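Local coordinates for reticulocyte binding protein (Streptococcus agalactiae COH1, PDB 3FAX), which binds glucose-containing oligosaccharide and probably cleaves alpha-glucans in the manner of a pullulanase, at residues Asp452-Asp457 / Met481-Glu486; His312-Pro317 / Gly385-Val390; Thr159-Asp164 / Leu204-Arg209. All coordinates share one frame; numbering follows the deposited sequence.

Contact 1: Asp452-Asp457 / Met481-Glu486; sequences DGFRFD and MIMIGE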
loop_
_atom_site.group_PDB
_atom_site.type_symbol
_atom_site.label_atom_id
_atom_site.label_comp_id
_atom_site.label_asym_id
_atom_site.label_seq_id
_atom_site.Cartn_x
_atom_site.Cartn_y
_atom_site.Cartn_z
ATOM N N ASP A 452 11.251 -1.932 -8.370
ATOM C CA ASP A 452 12.156 -0.913 -7.839
ATOM C C ASP A 452 11.733 -0.385 -6.475
ATOM O O ASP A 452 12.526 0.263 -5.794
ATOM C CB ASP A 452 12.271 0.238 -8.835
ATOM C CG ASP A 452 12.812 -0.219 -10.166
ATOM O OD1 ASP A 452 14.019 -0.543 -10.220
ATOM O OD2 ASP A 452 12.033 -0.283 -11.142
ATOM N N GLY A 453 10.493 -0.661 -6.076
ATOM C CA GLY A 453 10.012 -0.231 -4.776
ATOM C C GLY A 453 8.673 -0.818 -4.375
ATOM O O GLY A 453 8.014 -1.477 -5.169
ATOM N N PHE A 454 8.287 -0.584 -3.124
ATOM C CA PHE A 454 7.014 -1.064 -2.597
ATOM C C PHE A 454 6.346 -0.016 -1.707
ATOM O O PHE A 454 7.007 0.750 -0.991
ATOM C CB PHE A 454 7.202 -2.350 -1.797
ATOM C CG PHE A 454 7.760 -3.489 -2.600
ATOM C CD1 PHE A 454 6.913 -4.397 -3.227
ATOM C CD2 PHE A 454 9.133 -3.655 -2.728
ATOM C CE1 PHE A 454 7.425 -5.446 -3.982
ATOM C CE2 PHE A 454 9.651 -4.698 -3.470
ATOM C CZ PHE A 454 8.794 -5.600 -4.101
ATOM N N ARG A 455 5.024 0.008 -1.775
ATOM C CA ARG A 455 4.211 0.872 -0.961
ATOM C C ARG A 455 3.391 -0.063 -0.083
ATOM O O ARG A 455 2.584 -0.831 -0.600
ATOM C CB ARG A 455 3.316 1.735 -1.858
ATOM C CG ARG A 455 2.292 2.597 -1.131
ATOM C CD ARG A 455 0.899 1.916 -1.075
ATOM N NE ARG A 455 -0.128 2.803 -0.538
ATOM C CZ ARG A 455 -1.274 2.411 0.037
ATOM N NH1 ARG A 455 -1.590 1.123 0.170
ATOM N NH2 ARG A 455 -2.117 3.327 0.492
ATOM N N PHE A 456 3.632 -0.025 1.224
ATOM C CA PHE A 456 2.901 -0.878 2.186
ATOM C C PHE A 456 1.581 -0.268 2.634
ATOM O O PHE A 456 1.558 0.796 3.257
ATOM C CB PHE A 456 3.742 -1.145 3.431
ATOM C CG PHE A 456 4.876 -2.079 3.197
ATOM C CD1 PHE A 456 4.714 -3.442 3.384
ATOM C CD2 PHE A 456 6.106 -1.608 2.766
ATOM C CE1 PHE A 456 5.773 -4.317 3.165
ATOM C CE2 PHE A 456 7.168 -2.472 2.543
ATOM C CZ PHE A 456 7.005 -3.824 2.738
ATOM N N ASP A 457 0.491 -0.960 2.340
ATOM C CA ASP A 457 -0.820 -0.582 2.854
ATOM C C ASP A 457 -0.836 -0.781 4.372
ATOM O O ASP A 457 -0.278 -1.755 4.872
ATOM C CB ASP A 457 -1.909 -1.434 2.186
ATOM C CG ASP A 457 -3.331 -0.961 2.518
ATOM O OD1 ASP A 457 -3.736 0.120 2.028
ATOM O OD2 ASP A 457 -4.039 -1.683 3.256
ATOM N N MET A 481 16.724 0.172 -3.940
ATOM C CA MET A 481 15.385 -0.145 -3.455
ATOM C C MET A 481 14.828 1.052 -2.697
ATOM O O MET A 481 15.540 1.688 -1.918
ATOM C CB MET A 481 15.407 -1.388 -2.562
ATOM C CG MET A 481 14.073 -1.735 -1.884
ATOM S SD MET A 481 12.672 -1.953 -2.998
ATOM C CE MET A 481 13.312 -3.129 -4.178
ATOM N N ILE A 482 13.562 1.362 -2.968
ATOM C CA ILE A 482 12.831 2.409 -2.273
ATOM C C ILE A 482 11.535 1.855 -1.707
ATOM O O ILE A 482 10.814 1.144 -2.389
ATOM C CB ILE A 482 12.555 3.605 -3.215
ATOM C CG1 ILE A 482 13.686 4.614 -3.072
ATOM C CG2 ILE A 482 11.229 4.279 -2.911
ATOM C CD1 ILE A 482 14.167 4.759 -1.634
ATOM N N MET A 483 11.252 2.167 -0.452
ATOM C CA MET A 483 10.033 1.681 0.187
ATOM C C MET A 483 9.301 2.811 0.882
ATOM O O MET A 483 9.897 3.600 1.603
ATOM C CB MET A 483 10.359 0.563 1.186
ATOM C CG MET A 483 10.818 -0.727 0.528
ATOM S SD MET A 483 10.724 -2.171 1.599
ATOM C CE MET A 483 10.944 -3.493 0.411
ATOM N N ILE A 484 8.000 2.894 0.653
ATOM C CA ILE A 484 7.156 3.801 1.432
ATOM C C ILE A 484 6.006 3.000 2.037
ATOM O O ILE A 484 5.866 1.812 1.753
ATOM C CB ILE A 484 6.649 4.994 0.587
ATOM C CG1 ILE A 484 5.680 4.523 -0.498
ATOM C CG2 ILE A 484 7.842 5.758 -0.029
ATOM C CD1 ILE A 484 5.255 5.620 -1.459
ATOM N N GLY A 485 5.203 3.635 2.889
ATOM C CA GLY A 485 4.010 2.983 3.428
ATOM C C GLY A 485 3.123 3.911 4.228
ATOM O O GLY A 485 3.547 4.984 4.644
ATOM N N GLU A 486 1.880 3.491 4.433
ATOM C CA GLU A 486 0.959 4.221 5.298
ATOM C C GLU A 486 1.328 3.936 6.753
ATOM O O GLU A 486 1.077 2.835 7.238
ATOM C CB GLU A 486 -0.474 3.756 5.074
ATOM C CG GLU A 486 -1.073 4.032 3.729
ATOM C CD GLU A 486 -2.573 3.734 3.726
ATOM O OE1 GLU A 486 -2.963 2.537 3.771
ATOM O OE2 GLU A 486 -3.362 4.704 3.697
#

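Contact 2: His312-Pro317 / Gly385-Val390; sequences HIQLLP and GVILDV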
loop_
_atom_site.group_PDB
_atom_site.type_symbol
_atom_site.label_atom_id
_atom_site.label_comp_id
_atom_site.label_asym_id
_atom_site.label_seq_id
_atom_site.Cartn_x
_atom_site.Cartn_y
_atom_site.Cartn_z
ATOM N N HIS A 312 8.767 7.271 -10.743
ATOM C CA HIS A 312 8.236 5.960 -10.403
ATOM C C HIS A 312 6.742 5.904 -10.621
ATOM O O HIS A 312 6.009 6.830 -10.260
ATOM C CB HIS A 312 8.563 5.622 -8.950
ATOM C CG HIS A 312 10.020 5.391 -8.701
ATOM N ND1 HIS A 312 10.887 6.407 -8.367
ATOM C CD2 HIS A 312 10.765 4.262 -8.751
ATOM C CE1 HIS A 312 12.103 5.912 -8.214
ATOM N NE2 HIS A 312 12.057 4.613 -8.446
ATOM N N ILE A 313 6.296 4.809 -11.228
ATOM C CA ILE A 313 4.884 4.514 -11.349
ATOM C C ILE A 313 4.559 3.531 -10.228
ATOM O O ILE A 313 5.128 2.438 -10.162
ATOM C CB ILE A 313 4.544 3.930 -12.731
ATOM C CG1 ILE A 313 4.925 4.947 -13.825
ATOM C CG2 ILE A 313 3.054 3.568 -12.818
ATOM C CD1 ILE A 313 4.764 4.454 -15.237
ATOM N N GLN A 314 3.683 3.950 -9.319
ATOM C CA GLN A 314 3.230 3.088 -8.244
ATOM C C GLN A 314 1.922 2.468 -8.679
ATOM O O GLN A 314 0.954 3.183 -8.944
ATOM C CB GLN A 314 3.037 3.864 -6.938
ATOM C CG GLN A 314 2.637 2.986 -5.753
ATOM C CD GLN A 314 2.463 3.776 -4.478
ATOM O OE1 GLN A 314 1.369 3.810 -3.900
ATOM N NE2 GLN A 314 3.530 4.442 -4.042
ATOM N N LEU A 315 1.897 1.142 -8.757
ATOM C CA LEU A 315 0.699 0.419 -9.156
ATOM C C LEU A 315 -0.080 -0.098 -7.947
ATOM O O LEU A 315 0.465 -0.816 -7.106
ATOM C CB LEU A 315 1.077 -0.758 -10.043
ATOM C CG LEU A 315 1.850 -0.426 -11.324
ATOM C CD1 LEU A 315 2.168 -1.717 -12.065
ATOM C CD2 LEU A 315 1.065 0.549 -12.204
ATOM N N LEU A 316 -1.362 0.256 -7.886
ATOM C CA LEU A 316 -2.297 -0.344 -6.931
ATOM C C LEU A 316 -2.232 -1.866 -7.007
ATOM O O LEU A 316 -1.816 -2.410 -8.024
ATOM C CB LEU A 316 -3.732 0.141 -7.190
ATOM C CG LEU A 316 -4.132 1.402 -6.414
ATOM C CD1 LEU A 316 -3.578 2.646 -7.106
ATOM C CD2 LEU A 316 -5.650 1.487 -6.212
ATOM N N PRO A 317 -2.664 -2.562 -5.940
ATOM C CA PRO A 317 -2.369 -3.996 -5.815
ATOM C C PRO A 317 -2.553 -4.838 -7.099
ATOM O O PRO A 317 -3.684 -5.056 -7.549
ATOM C CB PRO A 317 -3.332 -4.460 -4.717
ATOM C CG PRO A 317 -3.550 -3.243 -3.880
ATOM C CD PRO A 317 -3.488 -2.070 -4.819
ATOM N N GLY A 385 10.702 3.796 -13.042
ATOM C CA GLY A 385 10.657 2.577 -12.217
ATOM C C GLY A 385 9.252 2.189 -11.784
ATOM O O GLY A 385 8.309 2.954 -11.988
ATOM N N VAL A 386 9.112 0.996 -11.193
ATOM C CA VAL A 386 7.838 0.565 -10.603
ATOM C C VAL A 386 7.903 0.523 -9.085
ATOM O O VAL A 386 8.944 0.203 -8.504
ATOM C CB VAL A 386 7.374 -0.857 -11.046
ATOM C CG1 VAL A 386 6.366 -0.778 -12.174
ATOM C CG2 VAL A 386 8.550 -1.756 -11.383
ATOM N N ILE A 387 6.772 0.840 -8.463
ATOM C CA ILE A 387 6.538 0.581 -7.045
ATOM C C ILE A 387 5.243 -0.222 -6.977
ATOM O O ILE A 387 4.217 0.220 -7.497
ATOM C CB ILE A 387 6.363 1.888 -6.218
ATOM C CG1 ILE A 387 7.684 2.633 -6.106
ATOM C CG2 ILE A 387 5.826 1.583 -4.802
ATOM C CD1 ILE A 387 7.595 3.945 -5.347
ATOM N N LEU A 388 5.278 -1.395 -6.353
ATOM C CA LEU A 388 4.080 -2.216 -6.259
ATOM C C LEU A 388 3.415 -1.985 -4.898
ATOM O O LEU A 388 4.058 -2.101 -3.856
ATOM C CB LEU A 388 4.401 -3.703 -6.501
ATOM C CG LEU A 388 4.830 -4.104 -7.929
ATOM C CD1 LEU A 388 5.107 -5.614 -8.048
ATOM C CD2 LEU A 388 3.796 -3.678 -8.980
ATOM N N ASP A 389 2.137 -1.612 -4.923
ATOM C CA ASP A 389 1.327 -1.537 -3.701
ATOM C C ASP A 389 1.155 -2.968 -3.246
ATOM O O ASP A 389 0.760 -3.816 -4.044
ATOM C CB ASP A 389 -0.045 -0.907 -3.990
ATOM C CG ASP A 389 -0.773 -0.452 -2.737
ATOM O OD1 ASP A 389 -0.563 -1.018 -1.639
ATOM O OD2 ASP A 389 -1.579 0.496 -2.853
ATOM N N VAL A 390 1.464 -3.231 -1.981
ATOM C CA VAL A 390 1.358 -4.573 -1.409
ATOM C C VAL A 390 0.593 -4.502 -0.087
ATOM O O VAL A 390 0.809 -3.584 0.687
ATOM C CB VAL A 390 2.763 -5.201 -1.168
ATOM C CG1 VAL A 390 3.372 -5.692 -2.485
ATOM C CG2 VAL A 390 3.684 -4.198 -0.473
HETATM O O HOH W 1 0.857 -3.350 -6.698
#

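Contact 3: Thr159-Asp164 / Leu204-Arg209; sequences TMIIYD and LYEIKR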
loop_
_atom_site.group_PDB
_atom_site.type_symbol
_atom_site.label_atom_id
_atom_site.label_comp_id
_atom_site.label_asym_id
_atom_site.label_seq_id
_atom_site.Cartn_x
_atom_site.Cartn_y
_atom_site.Cartn_z
ATOM N N THR A 159 -2.749 -34.006 1.108
ATOM C CA THR A 159 -2.845 -34.490 -0.261
ATOM C C THR A 159 -2.926 -33.305 -1.222
ATOM O O THR A 159 -3.675 -32.360 -0.976
ATOM C CB THR A 159 -4.087 -35.376 -0.465
ATOM O OG1 THR A 159 -4.115 -36.406 0.528
ATOM C CG2 THR A 159 -4.069 -36.020 -1.845
ATOM N N MET A 160 -2.141 -33.354 -2.300
ATOM C CA MET A 160 -2.265 -32.391 -3.395
ATOM C C MET A 160 -3.351 -32.894 -4.320
ATOM O O MET A 160 -3.417 -34.087 -4.604
ATOM C CB MET A 160 -0.957 -32.262 -4.184
ATOM C CG MET A 160 -1.052 -31.354 -5.420
ATOM S SD MET A 160 0.479 -31.213 -6.387
ATOM C CE MET A 160 1.511 -30.170 -5.346
ATOM N N ILE A 161 -4.201 -31.984 -4.785
ATOM C CA ILE A 161 -5.213 -32.309 -5.783
ATOM C C ILE A 161 -4.833 -31.542 -7.035
ATOM O O ILE A 161 -4.587 -30.344 -6.957
ATOM C CB ILE A 161 -6.626 -31.901 -5.316
ATOM C CG1 ILE A 161 -6.943 -32.537 -3.954
ATOM C CG2 ILE A 161 -7.671 -32.303 -6.360
ATOM C CD1 ILE A 161 -8.264 -32.090 -3.348
ATOM N N ILE A 162 -4.759 -32.224 -8.176
ATOM C CA ILE A 162 -4.293 -31.587 -9.420
ATOM C C ILE A 162 -5.429 -31.489 -10.450
ATOM O O ILE A 162 -6.158 -32.461 -10.676
ATOM C CB ILE A 162 -3.082 -32.340 -10.032
ATOM C CG1 ILE A 162 -1.927 -32.426 -9.023
ATOM C CG2 ILE A 162 -2.613 -31.661 -11.317
ATOM C CD1 ILE A 162 -0.636 -33.065 -9.597
ATOM N N TYR A 163 -5.562 -30.316 -11.077
ATOM C CA TYR A 163 -6.680 -30.035 -11.977
ATOM C C TYR A 163 -6.202 -29.698 -13.392
ATOM O O TYR A 163 -5.090 -29.203 -13.583
ATOM C CB TYR A 163 -7.540 -28.889 -11.439
ATOM C CG TYR A 163 -7.991 -29.032 -9.993
ATOM C CD1 TYR A 163 -9.297 -29.412 -9.675
ATOM C CD2 TYR A 163 -7.120 -28.758 -8.943
ATOM C CE1 TYR A 163 -9.717 -29.522 -8.341
ATOM C CE2 TYR A 163 -7.527 -28.870 -7.613
ATOM C CZ TYR A 163 -8.823 -29.251 -7.317
ATOM O OH TYR A 163 -9.205 -29.354 -5.993
ATOM N N ASP A 164 -7.061 -29.957 -14.375
ATOM C CA ASP A 164 -6.682 -29.854 -15.784
ATOM C C ASP A 164 -6.314 -28.424 -16.159
ATOM O O ASP A 164 -7.035 -27.484 -15.827
ATOM C CB ASP A 164 -7.819 -30.363 -16.689
ATOM C CG ASP A 164 -7.375 -30.606 -18.126
ATOM O OD1 ASP A 164 -6.362 -30.026 -18.560
ATOM O OD2 ASP A 164 -8.055 -31.380 -18.829
ATOM N N LEU A 204 -4.551 -27.738 -5.649
ATOM C CA LEU A 204 -4.997 -27.347 -4.317
ATOM C C LEU A 204 -4.445 -28.382 -3.346
ATOM O O LEU A 204 -3.980 -29.444 -3.771
ATOM C CB LEU A 204 -6.525 -27.324 -4.232
ATOM C CG LEU A 204 -7.289 -26.171 -4.892
ATOM C CD1 LEU A 204 -8.797 -26.329 -4.675
ATOM C CD2 LEU A 204 -6.797 -24.823 -4.359
ATOM N N TYR A 205 -4.487 -28.075 -2.053
ATOM C CA TYR A 205 -4.028 -29.003 -1.031
ATOM C C TYR A 205 -5.189 -29.347 -0.113
ATOM O O TYR A 205 -5.753 -28.461 0.526
ATOM C CB TYR A 205 -2.891 -28.386 -0.203
ATOM C CG TYR A 205 -1.525 -28.394 -0.861
ATOM C CD1 TYR A 205 -0.861 -29.590 -1.118
ATOM C CD2 TYR A 205 -0.881 -27.203 -1.194
ATOM C CE1 TYR A 205 0.400 -29.606 -1.710
ATOM C CE2 TYR A 205 0.385 -27.204 -1.790
ATOM C CZ TYR A 205 1.017 -28.412 -2.045
ATOM O OH TYR A 205 2.258 -28.424 -2.629
ATOM N N GLU A 206 -5.547 -30.628 -0.057
ATOM C CA GLU A 206 -6.494 -31.113 0.947
ATOM C C GLU A 206 -5.697 -31.456 2.194
ATOM O O GLU A 206 -4.692 -32.169 2.107
ATOM C CB GLU A 206 -7.278 -32.336 0.458
ATOM C CG GLU A 206 -8.530 -32.630 1.294
ATOM C CD GLU A 206 -9.383 -33.750 0.718
ATOM O OE1 GLU A 206 -8.997 -34.933 0.866
ATOM O OE2 GLU A 206 -10.448 -33.452 0.132
ATOM N N ILE A 207 -6.134 -30.923 3.338
ATOM C CA ILE A 207 -5.430 -31.077 4.615
ATOM C C ILE A 207 -6.371 -31.691 5.649
ATOM O O ILE A 207 -7.443 -31.148 5.921
ATOM C CB ILE A 207 -4.894 -29.713 5.140
ATOM C CG1 ILE A 207 -3.825 -29.164 4.188
ATOM C CG2 ILE A 207 -4.301 -29.855 6.552
ATOM C CD1 ILE A 207 -3.199 -27.863 4.641
ATOM N N LYS A 208 -5.961 -32.822 6.220
ATOM C CA LYS A 208 -6.766 -33.525 7.205
ATOM C C LYS A 208 -6.289 -33.191 8.623
ATOM O O LYS A 208 -5.085 -33.156 8.899
ATOM C CB LYS A 208 -6.719 -35.034 6.956
ATOM C CG LYS A 208 -7.814 -35.811 7.685
ATOM C CD LYS A 208 -7.598 -37.331 7.640
ATOM C CE LYS A 208 -8.462 -38.053 8.690
ATOM N NZ LYS A 208 -8.112 -39.496 8.866
ATOM N N ARG A 209 -7.253 -32.926 9.501
ATOM C CA ARG A 209 -7.005 -32.683 10.918
ATOM C C ARG A 209 -8.217 -33.168 11.715
ATOM O O ARG A 209 -9.264 -32.522 11.715
ATOM C CB ARG A 209 -6.782 -31.195 11.177
ATOM C CG ARG A 209 -5.341 -30.724 11.036
ATOM C CD ARG A 209 -5.197 -29.265 11.472
ATOM N NE ARG A 209 -6.177 -28.423 10.785
ATOM C CZ ARG A 209 -5.939 -27.664 9.714
ATOM N NH1 ARG A 209 -4.722 -27.565 9.182
ATOM N NH2 ARG A 209 -6.937 -26.970 9.183
#

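Contact 1: Asp452-Asp457 / Met481-Glu486
Arg455, Asp457 and Glu486 form a salt-bridge network at the C-terminal ends of the strands of a beta-alpha-beta unit in the catalytic barrel, where strands 453-456 and 482-485 run side by side in parallel. A bound alpha-D-glucopyranose lies about 4 Å from the side chain of Glu486, and the two acidic residues stand where alpha-amylase relatives carry their nucleophile and acid/base, consistent with the same roles here. Arg455 NH1 reaches Asp457 OD1 at 3.0 Å, within the guanidinium plane and on the lone pair turned away from the other oxygen. Toward Glu486 the grip is longer, NH2 of Arg455 standing 3.5 Å from OE1, while Glu486 CG lies over one face of the guanidinium. Asp457 OD1 and Glu486 OE1 stand 3.1 Å apart without a hydrogen bond between them, and Arg455 reaches both. Further bonds from Asn393 to Asp457 OD2, and from Met458 N and Trp488 to Glu486, steady both carboxylates.

Below this site the backbones form a regular parallel ladder; Ile484 N donates to Phe454 O at 2.9 Å, and Glu486 N to Phe456 O. On the side of the phenylalanines two methionines make Met-aromatic contacts at ring edges. Met483, extended beyond CG, brings SD within 3.7 Å of Phe456 CE2 and CE within 3.6 Å of Phe454 CD2. The bend at chi2 (56°) brings Met481 SD to 3.9 Å from Phe454 CD2.

Helices 432-448 and 464-477 pack on this outer aromatic layer; strand 385-390 borders strand 453-456, and strand 513-517 continues the barrel beyond strand 482-485.

Contact 2: His312-Pro317 / Gly385-Val390
Gln314 packs closely against Ile387 in this pairing of parallel strands, which are neighbours in the alpha-amylase barrel. CG of Gln314 comes within 3.6 Å of Ile387 CG2; with its CG anti to the backbone N (chi1 -177°) and the chain extended, Gln314 passes CG, CD and NE2 over that methyl group, and NE2 still sits 3.7 Å from it. The backbones are joined by hydrogen bonds: Leu315 N donates to Ile387 O at 2.8 Å in a bond almost collinear with the carbonyl. Ile313 receives and donates in turn, its N bonding Gly385 O at 2.8 Å and its O accepting Ile387 N.

On the other face contact is looser: Leu315 and Leu388 run side by side, Leu315 CD1 meeting Leu388 CD2 at 4.0 Å, and Val386 CG1 lies farther still from Leu315 CD1. Toward Pro317 the regular strand ladder ends after the bond from Asp389 N to Leu315 O. Here a water bridges two carbonyls, 2.6 Å from Leu315 O and 2.7 Å from Asp389 O, while Pro317 CD rests 3.7 Å from Asp389 CB. The carboxylate beyond is held by Tyr346 and by Arg455.

Strand 269-273 flanks strand 312-315 and strand 453-456 flanks strand 385-390, while helix 365-381 covers Ile313 and Val386 from outside.

Contact 3: Thr159-Asp164 / Leu204-Arg209
Thr159 and Glu206 exchange two backbone hydrogen bonds, Thr159 N to Glu206 O at 2.9 Å and Glu206 N to Thr159 O at 2.7 Å. Ile161 and Leu204 repeat the exchange; the Ile161 N to Leu204 O bond, 2.7 Å long, is almost straight at 177°. Between these rungs Met160 and Tyr205 make a non-hydrogen-bonded pair, where the CA-H groups of Met160 and Tyr205 approach Leu204 O and Thr159 O.

Antiparallel pairing of this kind builds the beta-sandwich of a carbohydrate-binding module 48 domain, in which strand 157-164 runs between strands 171-179 and 202-208.

Apolar contacts fall on both faces. Met160 stretches straight through CG and SD, then turns at chi3 (-73°), so that CE reaches Tyr205 OH at 3.3 Å and Tyr205 CZ at 3.8 Å. On the opposite face Tyr163 angles its ring across Leu204: Tyr163 CE2 meets Leu204 CG at 3.8 Å, its OH meets Leu204 CD1 at 3.3 Å, and Leu204 N lies at the ring edge, in its plane. Lys240 adds a cation-pi contact to that ring. Ile161 CD1 crosses to Glu206 CB at 3.9 Å, next to Lys215 of strand 214-216.

Contacts 1 and 2 are consecutive pieces of one parallel barrel, their centres about 8 Å apart, with strands 385-390 and 453-456 as the shared seam. Gly453 O and Leu388 N, 3.0 Å apart, probably hydrogen-bond across it, and Arg455 NH1 forms a salt bridge with Asp389 OD1 at 3.0 Å, so contact 2 supplies a third carboxylate to the arginine that joins the acids of contact 1. The sugar lies nearer contact 1; the Asp389 side chain is about 11 Å from a bound alpha-D-glucopyranose. Contact 3 belongs to the carbohydrate-binding module, its centre about 35 Å from that of contact 1 and about 33 Å from that of contact 2, touching neither.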